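Local atomic coordinates of leucine--tRNA ligase (Agrobacterium radiobacter, PDB entry 5AH5), a protein that probably charges tRNA(Leu) with leucine at the expense of ATP, acting as a leucyl-tRNA synthetase. Residues G615-A618 against M619-L623; N773-E776 against E777-L780; L123-S127 against P128-L132; K698-P701 against T702-A705. One frame throughout, in Å; residues are numbered along the deposited sequence.

Interaction 1: G615-A618 against M619-L623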
loop_
_atom_site.group_PDB
_atom_site.type_symbol
_atom_site.label_atom_id
_atom_site.label_comp_id
_atom_site.label_asym_id
_atom_site.label_seq_id
_atom_site.Cartn_x
_atom_site.Cartn_y
_atom_site.Cartn_z
ATOM N N GLY B 615 -4.040 -8.252 -26.224
ATOM C CA GLY B 615 -4.729 -8.944 -25.124
ATOM C C GLY B 615 -6.201 -8.568 -24.835
ATOM O O GLY B 615 -6.947 -9.400 -24.503
ATOM N N PRO B 616 -6.592 -7.282 -24.900
ATOM C CA PRO B 616 -7.973 -6.888 -24.797
ATOM C C PRO B 616 -8.883 -7.279 -25.920
ATOM O O PRO B 616 -10.073 -7.025 -25.801
ATOM C CB PRO B 616 -7.903 -5.347 -24.796
ATOM C CG PRO B 616 -6.552 -5.039 -24.331
ATOM C CD PRO B 616 -5.702 -6.105 -24.918
ATOM N N GLN B 617 -8.383 -7.864 -27.007
ATOM C CA GLN B 617 -9.248 -8.253 -28.112
ATOM C C GLN B 617 -10.355 -9.276 -27.657
ATOM O O GLN B 617 -11.516 -9.147 -28.050
ATOM C CB GLN B 617 -8.410 -8.806 -29.280
ATOM C CG GLN B 617 -9.183 -9.243 -30.529
ATOM C CD GLN B 617 -10.144 -8.186 -31.072
ATOM O OE1 GLN B 617 -11.366 -8.148 -30.736
ATOM N NE2 GLN B 617 -9.620 -7.324 -31.921
ATOM N N ALA B 618 -9.979 -10.231 -26.833
ATOM C CA ALA B 618 -10.909 -11.242 -26.364
ATOM C C ALA B 618 -12.031 -10.618 -25.452
ATOM O O ALA B 618 -13.204 -10.916 -25.611
ATOM C CB ALA B 618 -10.151 -12.330 -25.662
ATOM N N MET B 619 -11.676 -9.652 -24.614
ATOM C CA MET B 619 -12.698 -8.959 -23.850
ATOM C C MET B 619 -13.600 -8.095 -24.718
ATOM O O MET B 619 -14.818 -7.973 -24.505
ATOM C CB MET B 619 -12.035 -8.134 -22.774
ATOM C CG MET B 619 -12.945 -7.641 -21.715
ATOM S SD MET B 619 -13.966 -8.935 -20.925
ATOM C CE MET B 619 -12.803 -9.838 -19.972
ATOM N N ARG B 620 -13.005 -7.470 -25.708
ATOM C CA ARG B 620 -13.765 -6.669 -26.635
ATOM C C ARG B 620 -14.814 -7.550 -27.312
ATOM O O ARG B 620 -15.929 -7.127 -27.495
ATOM C CB ARG B 620 -12.824 -6.071 -27.662
ATOM C CG ARG B 620 -13.440 -5.346 -28.828
ATOM C CD ARG B 620 -13.995 -4.014 -28.348
ATOM N NE ARG B 620 -14.919 -3.492 -29.343
ATOM C CZ ARG B 620 -15.457 -2.292 -29.303
ATOM N NH1 ARG B 620 -15.179 -1.455 -28.314
ATOM N NH2 ARG B 620 -16.260 -1.929 -30.267
ATOM N N SER B 621 -14.396 -8.736 -27.749
ATOM C CA SER B 621 -15.287 -9.738 -28.320
ATOM C C SER B 621 -16.391 -10.151 -27.344
ATOM O O SER B 621 -17.525 -10.215 -27.751
ATOM C CB SER B 621 -14.514 -10.991 -28.757
ATOM O OG SER B 621 -13.860 -10.722 -29.971
ATOM N N TYR B 622 -16.056 -10.395 -26.081
ATOM C CA TYR B 622 -17.089 -10.639 -25.063
ATOM C C TYR B 622 -18.089 -9.478 -24.943
ATOM O O TYR B 622 -19.299 -9.711 -24.916
ATOM C CB TYR B 622 -16.502 -11.002 -23.675
ATOM C CG TYR B 622 -17.587 -10.962 -22.619
ATOM C CD1 TYR B 622 -18.588 -11.930 -22.586
ATOM C CD2 TYR B 622 -17.622 -9.940 -21.666
ATOM C CE1 TYR B 622 -19.628 -11.834 -21.668
ATOM C CE2 TYR B 622 -18.649 -9.840 -20.767
ATOM C CZ TYR B 622 -19.633 -10.837 -20.738
ATOM O OH TYR B 622 -20.631 -10.728 -19.833
ATOM N N LEU B 623 -17.588 -8.241 -24.927
ATOM C CA LEU B 623 -18.446 -7.074 -24.841
ATOM C C LEU B 623 -19.322 -6.890 -26.064
ATOM O O LEU B 623 -20.487 -6.561 -25.900
ATOM C CB LEU B 623 -17.655 -5.797 -24.484
ATOM C CG LEU B 623 -16.989 -5.846 -23.078
ATOM C CD1 LEU B 623 -15.912 -4.724 -22.834
ATOM C CD2 LEU B 623 -18.023 -5.805 -21.981
HETATM O O HOH W 1 -9.170 -9.788 -23.657
#
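Pro616 O accepts from Arg620 N at 3.0 Å, and the next two i to i+4 bonds, Ser621 N to Gln617 O and Tyr622 N to Ala618 O, are both 2.9 Å long, so the chain is already winding regularly near the beginning of helix 617-632. Over this frame the Gln617 side chain bends forward along the helix surface, toward Arg620 and Ser621: CG lies opposite the backbone N (chi1 -179°) and the bend at chi2 brings OE1 to 4.0 Å from Arg620 CG. Its amide plane is perpendicular to the guanidinium plane, and OE1 meets only the aliphatic part of the arginine. The charged head runs on to Tyr3 O, Phe590 O and Glu624. Ser621 OG lies 3.4 Å from Gln617 O, a long, weak hydrogen bond that is not settled, since the hydroxyl has another acceptor within reach; Gln617 OE1 is 3.7 Å from Ser621 OG. A water accepts from Met619 N at 2.7 Å. Ala618 and Ser621 pack against the bound RNA, on a sugar and a phosphate. The chemistry implies a division of labour: backbone bonds carry the turn, while the arginine head pairs with Glu624 of its own helix and ties that helix to Tyr3 and Phe590.

Interaction 2: N773-E776 against E777-L780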
loop_
_atom_site.group_PDB
_atom_site.type_symbol
_atom_site.label_atom_id
_atom_site.label_comp_id
_atom_site.label_asym_id
_atom_site.label_seq_id
_atom_site.Cartn_x
_atom_site.Cartn_y
_atom_site.Cartn_z
ATOM N N ASN B 773 -37.402 -28.155 -0.110
ATOM C CA ASN B 773 -38.275 -28.411 1.090
ATOM C C ASN B 773 -38.794 -29.816 1.234
ATOM O O ASN B 773 -39.829 -30.033 1.894
ATOM C CB ASN B 773 -39.521 -27.509 1.122
ATOM C CG ASN B 773 -39.180 -26.059 0.972
ATOM O OD1 ASN B 773 -38.321 -25.547 1.704
ATOM N ND2 ASN B 773 -39.835 -25.378 0.008
ATOM N N LEU B 774 -38.133 -30.779 0.609
ATOM C CA LEU B 774 -38.486 -32.173 0.850
ATOM C C LEU B 774 -38.138 -32.382 2.323
ATOM O O LEU B 774 -37.124 -31.890 2.839
ATOM C CB LEU B 774 -37.740 -33.131 -0.097
ATOM C CG LEU B 774 -38.418 -34.488 -0.400
ATOM C CD1 LEU B 774 -39.824 -34.360 -1.013
ATOM C CD2 LEU B 774 -37.496 -35.290 -1.302
ATOM N N ALA B 775 -39.051 -33.010 3.038
ATOM C CA ALA B 775 -38.785 -33.417 4.407
ATOM C C ALA B 775 -37.486 -34.256 4.507
ATOM O O ALA B 775 -37.175 -35.063 3.631
ATOM C CB ALA B 775 -39.967 -34.207 4.920
ATOM N N GLU B 776 -36.745 -34.070 5.596
ATOM C CA GLU B 776 -35.507 -34.782 5.801
ATOM C C GLU B 776 -35.694 -36.323 5.714
ATOM O O GLU B 776 -34.888 -37.029 5.067
ATOM C CB GLU B 776 -34.854 -34.314 7.095
ATOM C CG GLU B 776 -33.412 -34.668 7.170
ATOM C CD GLU B 776 -32.752 -34.158 8.425
ATOM O OE1 GLU B 776 -32.766 -32.925 8.628
ATOM O OE2 GLU B 776 -32.197 -34.993 9.181
ATOM N N GLU B 777 -36.795 -36.860 6.225
ATOM C CA GLU B 777 -36.978 -38.313 6.121
ATOM C C GLU B 777 -37.234 -38.775 4.686
ATOM O O GLU B 777 -36.871 -39.903 4.309
ATOM C CB GLU B 777 -38.052 -38.879 7.113
ATOM C CG GLU B 777 -39.519 -38.536 6.842
ATOM C CD GLU B 777 -40.050 -37.328 7.641
ATOM O OE1 GLU B 777 -39.235 -36.403 7.975
ATOM O OE2 GLU B 777 -41.295 -37.298 7.901
ATOM N N ASP B 778 -37.908 -37.929 3.918
ATOM C CA ASP B 778 -38.141 -38.193 2.473
ATOM C C ASP B 778 -36.869 -38.062 1.661
ATOM O O ASP B 778 -36.662 -38.829 0.701
ATOM C CB ASP B 778 -39.245 -37.289 1.918
ATOM C CG ASP B 778 -40.639 -37.580 2.526
ATOM O OD1 ASP B 778 -40.829 -38.637 3.182
ATOM O OD2 ASP B 778 -41.559 -36.739 2.328
ATOM N N ILE B 779 -35.996 -37.108 2.026
ATOM C CA ILE B 779 -34.697 -37.016 1.383
ATOM C C ILE B 779 -33.930 -38.322 1.589
ATOM O O ILE B 779 -33.521 -38.958 0.634
ATOM C CB ILE B 779 -33.862 -35.824 1.890
ATOM C CG1 ILE B 779 -34.526 -34.528 1.490
ATOM C CG2 ILE B 779 -32.426 -35.905 1.375
ATOM C CD1 ILE B 779 -33.845 -33.280 2.043
ATOM N N LEU B 780 -33.796 -38.747 2.828
ATOM C CA LEU B 780 -33.116 -40.002 3.125
ATOM C C LEU B 780 -33.756 -41.200 2.417
ATOM O O LEU B 780 -33.087 -42.020 1.827
ATOM C CB LEU B 780 -33.133 -40.288 4.632
ATOM C CG LEU B 780 -32.379 -41.521 5.053
ATOM C CD1 LEU B 780 -30.898 -41.369 4.799
ATOM C CD2 LEU B 780 -32.661 -41.805 6.516
#
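A hydrophobic staple marks the start of helix 776-785, joining Leu774, just before the N-cap residue Ala775, to Ile779 in the first turn. The two side chains meet through their inner carbons, Leu774 CB lying 3.8 Å from Ile779 CG1. Ile779 CG1 sits beside its own backbone N (chi1 -66°), and this turns the branch back toward the incoming chain and carries the methyl CD1 to 3.6 Å from Leu774 O. Leu774 also reaches across Asp778 at about a right angle, with its branch point CG 3.7 Å from Asp778 CB, so the leucine covers the aliphatic root of the aspartate rather than its carboxylate. Ala775 has no side-chain acceptor with which to cap the helix. Its methyl lies near two carboxylates instead, 3.8 Å from Glu777 OE1 and 4.0 Å from Asp778 OD2.

Two backbone bonds close the turn. Ile779 N donates to Ala775 O at 2.9 Å, and Leu780 N donates almost straight to Glu776 O, with an N-H...O angle of 178°. Glu776 is extended beyond CG, and its OE2 is bonded to Tyr801 OH on strand 798-804, while Ile779 and Leu780 pack on Tyr803 and Tyr801 of that strand. Glu776, Glu777 and Asp778 fill the first turn, where their negative charge would probably suit the positive end of the helix dipole. The whole is typical of a helix N-terminus fastened by a hydrophobic staple, here where strand 763-771 passes into a helix packed on its own sheet.

Interaction 3: L123-S127 against P128-L132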
loop_
_atom_site.group_PDB
_atom_site.type_symbol
_atom_site.label_atom_id
_atom_site.label_comp_id
_atom_site.label_asym_id
_atom_site.label_seq_id
_atom_site.Cartn_x
_atom_site.Cartn_y
_atom_site.Cartn_z
ATOM N N LEU B 123 -5.488 17.233 -5.320
ATOM C CA LEU B 123 -4.379 17.997 -4.789
ATOM C C LEU B 123 -3.097 17.652 -5.515
ATOM O O LEU B 123 -3.007 16.683 -6.286
ATOM C CB LEU B 123 -4.178 17.772 -3.291
ATOM C CG LEU B 123 -3.993 16.325 -2.827
ATOM C CD1 LEU B 123 -2.534 15.836 -3.032
ATOM C CD2 LEU B 123 -4.338 16.123 -1.364
ATOM N N ALA B 124 -2.096 18.490 -5.294
ATOM C CA ALA B 124 -0.772 18.239 -5.846
ATOM C C ALA B 124 0.207 18.629 -4.759
ATOM O O ALA B 124 0.097 19.724 -4.227
ATOM C CB ALA B 124 -0.609 19.075 -7.071
ATOM N N THR B 125 1.163 17.769 -4.433
ATOM C CA THR B 125 1.994 18.061 -3.303
ATOM C C THR B 125 2.947 19.305 -3.555
ATOM O O THR B 125 3.507 19.803 -2.633
ATOM C CB THR B 125 2.789 16.861 -2.886
ATOM O OG1 THR B 125 3.655 16.492 -3.937
ATOM C CG2 THR B 125 1.788 15.572 -2.587
ATOM N N CYS B 126 3.067 19.747 -4.777
ATOM C CA CYS B 126 3.950 20.867 -5.117
ATOM C C CYS B 126 3.187 22.182 -5.081
ATOM O O CYS B 126 3.801 23.218 -5.234
ATOM C CB CYS B 126 4.601 20.659 -6.479
ATOM S SG CYS B 126 3.496 20.523 -7.877
ATOM N N SER B 127 1.871 22.169 -4.882
ATOM C CA SER B 127 1.152 23.422 -4.928
ATOM C C SER B 127 1.398 24.230 -3.645
ATOM O O SER B 127 1.623 23.650 -2.513
ATOM C CB SER B 127 -0.335 23.177 -5.211
ATOM O OG SER B 127 -0.885 22.692 -4.006
ATOM N N PRO B 128 1.397 25.598 -3.779
ATOM C CA PRO B 128 1.596 26.387 -2.582
ATOM C C PRO B 128 0.643 26.053 -1.498
ATOM O O PRO B 128 1.025 26.064 -0.297
ATOM C CB PRO B 128 1.387 27.827 -3.076
ATOM C CG PRO B 128 1.872 27.773 -4.515
ATOM C CD PRO B 128 1.317 26.450 -4.974
ATOM N N THR B 129 -0.594 25.753 -1.846
ATOM C CA THR B 129 -1.528 25.377 -0.744
ATOM C C THR B 129 -1.095 24.138 0.067
ATOM O O THR B 129 -1.101 24.125 1.311
ATOM C CB THR B 129 -2.987 25.302 -1.248
ATOM O OG1 THR B 129 -3.822 25.256 -0.096
ATOM C CG2 THR B 129 -3.193 24.095 -2.182
ATOM N N TYR B 130 -0.593 23.117 -0.626
ATOM C CA TYR B 130 -0.048 21.929 0.056
ATOM C C TYR B 130 1.204 22.224 0.812
ATOM O O TYR B 130 1.378 21.818 1.992
ATOM C CB TYR B 130 0.176 20.811 -0.960
ATOM C CG TYR B 130 0.227 19.455 -0.317
ATOM C CD1 TYR B 130 1.402 18.967 0.213
ATOM C CD2 TYR B 130 -0.911 18.648 -0.270
ATOM C CE1 TYR B 130 1.463 17.699 0.771
ATOM C CE2 TYR B 130 -0.884 17.375 0.329
ATOM C CZ TYR B 130 0.286 16.900 0.836
ATOM O OH TYR B 130 0.323 15.655 1.403
ATOM N N VAL B 131 2.089 23.025 0.206
ATOM C CA VAL B 131 3.312 23.427 0.922
ATOM C C VAL B 131 3.021 24.154 2.225
ATOM O O VAL B 131 3.644 23.889 3.269
ATOM C CB VAL B 131 4.167 24.341 -0.035
ATOM C CG1 VAL B 131 5.318 24.981 0.680
ATOM C CG2 VAL B 131 4.687 23.539 -1.188
ATOM N N LEU B 132 2.072 25.082 2.179
ATOM C CA LEU B 132 1.619 25.828 3.412
ATOM C C LEU B 132 1.206 24.837 4.517
ATOM O O LEU B 132 1.761 24.772 5.668
ATOM C CB LEU B 132 0.421 26.784 3.024
ATOM C CG LEU B 132 -0.327 27.464 4.203
ATOM C CD1 LEU B 132 0.617 28.221 5.139
ATOM C CD2 LEU B 132 -1.394 28.414 3.678
#
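Tyr130 points back over the turn that precedes its helix, and Thr125 lies along one face of its ring. The two side chains run side by side in the same direction. Thr125 CA stands 4.0 Å from the ring centroid, 24° off the normal, in a CH-pi contact displaced toward the rim, while Thr125 CG2 follows the ring outward to CZ at 4.0 Å. Leu123 comes in obliquely at the edge, its CD2 close to the ring plane and 4.0 Å from Tyr130 CE2. A chi1 of -159° swings the ring of Tyr130 against residues 123-125, and Tyr130 CB rests 3.4 Å from Ala124 O. Ser127 is the N-cap: OG, held between its own backbone N and carbonyl carbon (chi1 75°), accepts a weak bond from Tyr130 N at 3.4 Å, and Val131 N donates to Ser127 O at 2.8 Å. Thr129 CG2 closes on the same hydroxyl at 3.3 Å. A type I turn from Ala124 to Ser127 thus leads straight into helix 128-143. That helix start is tied to helix 489-492 through Tyr130 OH and Asp492 O, the ring also meeting Trp495 beyond it, and Thr125 OG1 bonds Ser79 N in the loop between strand 70-72 and helix 82-91.

Interaction 4: K698-P701 against T702-A705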
loop_
_atom_site.group_PDB
_atom_site.type_symbol
_atom_site.label_atom_id
_atom_site.label_comp_id
_atom_site.label_asym_id
_atom_site.label_seq_id
_atom_site.Cartn_x
_atom_site.Cartn_y
_atom_site.Cartn_z
ATOM N N LYS B 698 -36.754 -18.986 -25.022
ATOM C CA LYS B 698 -37.729 -19.794 -24.254
ATOM C C LYS B 698 -38.295 -19.062 -22.994
ATOM O O LYS B 698 -39.350 -19.442 -22.458
ATOM C CB LYS B 698 -37.139 -21.153 -23.864
ATOM C CG LYS B 698 -37.008 -22.112 -25.057
ATOM C CD LYS B 698 -36.387 -23.460 -24.685
ATOM C CE LYS B 698 -34.880 -23.379 -24.426
ATOM N NZ LYS B 698 -34.339 -24.486 -23.589
ATOM N N ALA B 699 -37.618 -18.009 -22.529
ATOM C CA ALA B 699 -38.072 -17.300 -21.332
ATOM C C ALA B 699 -39.254 -16.379 -21.634
ATOM O O ALA B 699 -39.413 -15.880 -22.755
ATOM C CB ALA B 699 -36.920 -16.514 -20.707
ATOM N N SER B 700 -40.100 -16.137 -20.642
ATOM C CA SER B 700 -41.182 -15.151 -20.843
ATOM C C SER B 700 -40.489 -13.786 -21.107
ATOM O O SER B 700 -39.489 -13.507 -20.460
ATOM C CB SER B 700 -42.081 -15.050 -19.613
ATOM O OG SER B 700 -42.153 -16.293 -18.913
ATOM N N PRO B 701 -40.976 -12.989 -22.081
ATOM C CA PRO B 701 -40.416 -11.684 -22.418
ATOM C C PRO B 701 -39.978 -10.842 -21.188
ATOM O O PRO B 701 -38.844 -10.356 -21.130
ATOM C CB PRO B 701 -41.570 -10.992 -23.136
ATOM C CG PRO B 701 -42.352 -12.097 -23.753
ATOM C CD PRO B 701 -42.078 -13.357 -22.989
ATOM N N THR B 702 -40.859 -10.737 -20.201
ATOM C CA THR B 702 -40.619 -9.899 -19.045
ATOM C C THR B 702 -39.418 -10.419 -18.246
ATOM O O THR B 702 -38.635 -9.610 -17.746
ATOM C CB THR B 702 -41.911 -9.720 -18.195
ATOM O OG1 THR B 702 -42.863 -8.917 -18.923
ATOM C CG2 THR B 702 -41.632 -9.043 -16.855
ATOM N N VAL B 703 -39.253 -11.736 -18.159
ATOM C CA VAL B 703 -38.137 -12.333 -17.430
ATOM C C VAL B 703 -36.813 -12.038 -18.144
ATOM O O VAL B 703 -35.764 -11.902 -17.487
ATOM C CB VAL B 703 -38.288 -13.855 -17.288
ATOM C CG1 VAL B 703 -37.020 -14.491 -16.731
ATOM C CG2 VAL B 703 -39.489 -14.173 -16.402
ATOM N N LEU B 704 -36.878 -12.032 -19.471
ATOM C CA LEU B 704 -35.727 -11.834 -20.297
ATOM C C LEU B 704 -35.355 -10.355 -20.316
ATOM O O LEU B 704 -34.211 -10.048 -20.188
ATOM C CB LEU B 704 -35.973 -12.311 -21.719
ATOM C CG LEU B 704 -34.798 -12.099 -22.680
ATOM C CD1 LEU B 704 -33.565 -12.854 -22.190
ATOM C CD2 LEU B 704 -35.153 -12.481 -24.110
ATOM N N ALA B 705 -36.302 -9.456 -20.470
ATOM C CA ALA B 705 -35.983 -8.020 -20.372
ATOM C C ALA B 705 -35.370 -7.667 -18.985
ATOM O O ALA B 705 -34.360 -6.945 -18.891
ATOM C CB ALA B 705 -37.189 -7.168 -20.639
#
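Backbone hydrogen bonds are the first kind of interaction here, and Ser700 O and Pro701 O each accept twice. Ala705 N gives the straighter bond to Pro701 O, 2.8 Å with an N-H...O angle of 174°, and Leu704 N adds a weak second one. At Ser700 O, Leu704 N donates at 3.2 Å and Val703 N weakly at 2.9 Å, the latter bent to 124°. The two weak i to i+3 bonds are thus much more sharply bent at hydrogen than the i to i+4 bonds, a forked pattern that holds the opening turn of helix 701-715 together. Pro701, the first helical residue, has no N-H to be satisfied, which suits that position.

Apolar contacts form the second kind and are looser. Ala699 CB is directed at the helix and lies 4.4 Å from Leu704 CB and 4.5 Å from Val703 CG1. A chi1 of 171° sends Val703 CG1 toward Ala699 and CG2 toward the serine, 4.2 Å from Ser700 CB. Ala699 and Val703 both continue onto helix 653-674, and Leu704 and Ala705 onto helix 634-639.

Polar side chains supply the third kind, directed outside the turn. Ser700 occupies the N-cap position, yet its hydroxyl makes no capping bond and is engaged instead by Asp655 OD2 of helix 653-674. Ala699 and Leu704, just before the N-cap and four residues after it, hold the positions of a hydrophobic staple, though a loose one, at a helix start within the helical anticodon-binding domain.

In the fold
All four contacts are local, and three of them, interactions 2, 3 and 4, centre on a residue at an N-cap; no helix is shared. Interaction 2 is a surface contact, the others partly buried. Their caps differ: a serine hydroxyl accepts a weak bond in interaction 3 and is engaged elsewhere in interaction 4, whereas in interaction 2 the N-cap residue is an alanine, with no hydroxyl to offer, and a leucine–isoleucine pair does the fastening. Aromatic packing across the segments belongs to interaction 3, where the side chain of Thr125 comes to about 8 Å from the bound leucyl-adenylate analogue. Interaction 1 reaches the RNA. Interactions 2 and 3 lie on opposite sides of the chain's centre, their own centres about 69 Å apart.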